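Local coordinates for chain length determinant protein (Shigella flexneri, PDB 4E2H), which probably regulates the length of the O-antigen polysaccharide chains of lipopolysaccharide, acting from the inner membrane through its periplasmic domain, at residues C[213-216]-C[217-221]. Numbering follows the deposited sequence.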
ATOM      1  N   ARG C 213      -8.953   6.902 -10.515  1.00 43.74           N
ATOM      2  CA  ARG C 213      -9.554   6.389 -11.748  1.00 45.35           C
ATOM      3  C   ARG C 213      -8.516   5.879 -12.733  1.00 47.30           C
ATOM      4  O   ARG C 213      -8.735   4.886 -13.434  1.00 46.46           O
ATOM      5  CB  ARG C 213     -10.422   7.459 -12.427  1.00 46.66           C
ATOM      6  CG  ARG C 213     -11.044   6.968 -13.720  1.00 45.87           C
ATOM      7  CD  ARG C 213     -12.389   7.629 -14.006  1.00 52.75           C
ATOM      8  NE  ARG C 213     -12.353   8.305 -15.299  1.00 59.37           N
ATOM      9  CZ  ARG C 213     -12.217   9.620 -15.454  1.00 59.93           C
ATOM     10  NH1 ARG C 213     -12.141  10.412 -14.387  1.00 54.70           N
ATOM     11  NH2 ARG C 213     -12.176  10.145 -16.672  1.00 63.68           N
ATOM     12  N   GLN C 214      -7.397   6.594 -12.802  1.00 55.36           N
ATOM     13  CA  GLN C 214      -6.281   6.202 -13.644  1.00 59.47           C
ATOM     14  C   GLN C 214      -5.645   4.960 -13.047  1.00 60.74           C
ATOM     15  O   GLN C 214      -5.214   4.064 -13.771  1.00 62.20           O
ATOM     16  CB  GLN C 214      -5.267   7.344 -13.752  1.00 57.28           C
ATOM     17  CG  GLN C 214      -4.018   7.008 -14.547  1.00 60.44           C
ATOM     18  CD  GLN C 214      -4.314   6.578 -15.973  1.00 66.71           C
ATOM     19  OE1 GLN C 214      -4.292   5.386 -16.295  1.00 68.34           O
ATOM     20  NE2 GLN C 214      -4.583   7.548 -16.841  1.00 65.46           N
ATOM     21  N   ASN C 215      -5.616   4.898 -11.720  1.00 46.84           N
ATOM     22  CA  ASN C 215      -5.005   3.769 -11.036  1.00 46.30           C
ATOM     23  C   ASN C 215      -5.716   2.475 -11.366  1.00 46.07           C
ATOM     24  O   ASN C 215      -5.095   1.417 -11.437  1.00 46.94           O
ATOM     25  CB  ASN C 215      -4.989   3.986  -9.533  1.00 45.97           C
ATOM     26  CG  ASN C 215      -3.964   3.121  -8.836  1.00 53.17           C
ATOM     27  OD1 ASN C 215      -3.438   2.161  -9.419  1.00 49.18           O
ATOM     28  ND2 ASN C 215      -3.666   3.454  -7.576  1.00 51.88           N
ATOM     29  N   LEU C 216      -7.024   2.562 -11.581  1.00 54.08           N
ATOM     30  CA  LEU C 216      -7.791   1.385 -11.954  1.00 54.68           C
ATOM     31  C   LEU C 216      -7.459   1.033 -13.390  1.00 53.77           C
ATOM     32  O   LEU C 216      -7.325  -0.141 -13.726  1.00 54.18           O
ATOM     33  CB  LEU C 216      -9.292   1.626 -11.789  1.00 56.77           C
ATOM     34  CG  LEU C 216     -10.209   0.394 -11.798  1.00 62.09           C
ATOM     35  CD1 LEU C 216     -11.027   0.307 -10.520  1.00 54.72           C
ATOM     36  CD2 LEU C 216     -11.129   0.405 -13.012  1.00 61.55           C
ATOM     37  N   LEU C 217      -7.313   2.055 -14.233  1.00 43.29           N
ATOM     38  CA  LEU C 217      -6.908   1.849 -15.627  1.00 47.63           C
ATOM     39  C   LEU C 217      -5.592   1.066 -15.679  1.00 53.43           C
ATOM     40  O   LEU C 217      -5.452   0.086 -16.423  1.00 51.08           O
ATOM     41  CB  LEU C 217      -6.704   3.195 -16.325  1.00 48.20           C
ATOM     42  CG  LEU C 217      -7.650   3.635 -17.451  1.00 53.79           C
ATOM     43  CD1 LEU C 217      -9.123   3.428 -17.077  1.00 40.74           C
ATOM     44  CD2 LEU C 217      -7.383   5.101 -17.831  1.00 48.35           C
ATOM     45  N   ASP C 218      -4.631   1.521 -14.879  1.00 59.35           N
ATOM     46  CA  ASP C 218      -3.321   0.901 -14.794  1.00 61.18           C
ATOM     47  C   ASP C 218      -3.401  -0.564 -14.378  1.00 61.64           C
ATOM     48  O   ASP C 218      -2.772  -1.419 -15.002  1.00 64.35           O
ATOM     49  CB  ASP C 218      -2.407   1.700 -13.854  1.00 62.99           C
ATOM     50  CG  ASP C 218      -2.005   3.057 -14.443  1.00 67.03           C
ATOM     51  OD1 ASP C 218      -2.167   3.252 -15.679  1.00 63.30           O
ATOM     52  OD2 ASP C 218      -1.517   3.918 -13.672  1.00 66.31           O
ATOM     53  N   ILE C 219      -4.185  -0.861 -13.346  1.00 49.82           N
ATOM     54  CA  ILE C 219      -4.306  -2.243 -12.891  1.00 50.77           C
ATOM     55  C   ILE C 219      -4.571  -3.232 -14.024  1.00 56.35           C
ATOM     56  O   ILE C 219      -3.943  -4.301 -14.071  1.00 57.36           O
ATOM     57  CB  ILE C 219      -5.373  -2.418 -11.808  1.00 47.71           C
ATOM     58  CG1 ILE C 219      -4.885  -1.830 -10.488  1.00 45.48           C
ATOM     59  CG2 ILE C 219      -5.672  -3.883 -11.607  1.00 47.58           C
ATOM     60  CD1 ILE C 219      -5.533  -2.466  -9.278  1.00 45.26           C
ATOM     61  N   GLU C 220      -5.459  -2.875 -14.950  1.00 71.74           N
ATOM     62  CA  GLU C 220      -5.798  -3.780 -16.057  1.00 76.32           C
ATOM     63  C   GLU C 220      -4.657  -4.043 -17.059  1.00 74.79           C
ATOM     64  O   GLU C 220      -4.907  -4.494 -18.177  1.00 75.28           O
ATOM     65  CB  GLU C 220      -7.047  -3.302 -16.807  1.00 78.47           C
ATOM     66  CG  GLU C 220      -8.335  -4.026 -16.432  1.00 83.41           C
ATOM     67  CD  GLU C 220      -9.104  -3.331 -15.320  1.00 86.37           C
ATOM     68  OE1 GLU C 220      -8.676  -2.233 -14.900  1.00 82.39           O
ATOM     69  OE2 GLU C 220     -10.139  -3.878 -14.872  1.00 89.47           O
ATOM     70  N   LYS C 221      -3.415  -3.778 -16.661  1.00 61.39           N
ATOM     71  CA  LYS C 221      -2.250  -4.150 -17.479  1.00 62.63           C
ATOM     72  C   LYS C 221      -1.557  -5.448 -17.018  1.00 59.58           C
ATOM     73  O   LYS C 221      -1.561  -5.807 -15.832  1.00 58.43           O
ATOM     74  CB  LYS C 221      -1.245  -3.000 -17.547  1.00 61.63           C
TER
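Q214 and L217 touch on the last turns of helix 207-219, their side chains crossing at about a right angle. Followed outward from the backbone, L217 first sets CB 3.1 Å from the carbonyl oxygen O of Q214. CG continues past the end of the Q214 amide, off to one side of its plane; chi1 of -113°, away from a staggered value, places CG there, and the rotation about chi2 sends the two methyls to different neighbours. CD1 turns back along the helix to lie 3.9 Å from R213 O, while CD2 packs against the Q214 amide, 3.9 Å from its carbon CD. That amide is brought over L217 and D218 by a bend at chi2 (58°), and its plane lies 25° from the D218 carboxylate. D218 has its firm partner across the subunit boundary, OD2 forming a salt bridge with R138 of the second subunit.

The backbone beneath is regular helix up to I219. D218 N donates to Q214 O at 2.8 Å, a nearly straight bond, and the bonds from L217 N to R213 O and from I219 N to N215 O flank it. At E220 the chain leaves helical geometry, and the E220 carboxylate runs alongside L216 to a salt bridge with R130.

This helix end lies at the surface of its own chain, with L217 exposed: L216 and I219 rest on the long helix 97-164, N215 and I219 also touch V34 of helix 26-35, and Q214 packs on V142 of the second subunit, where R213 pairs with E146.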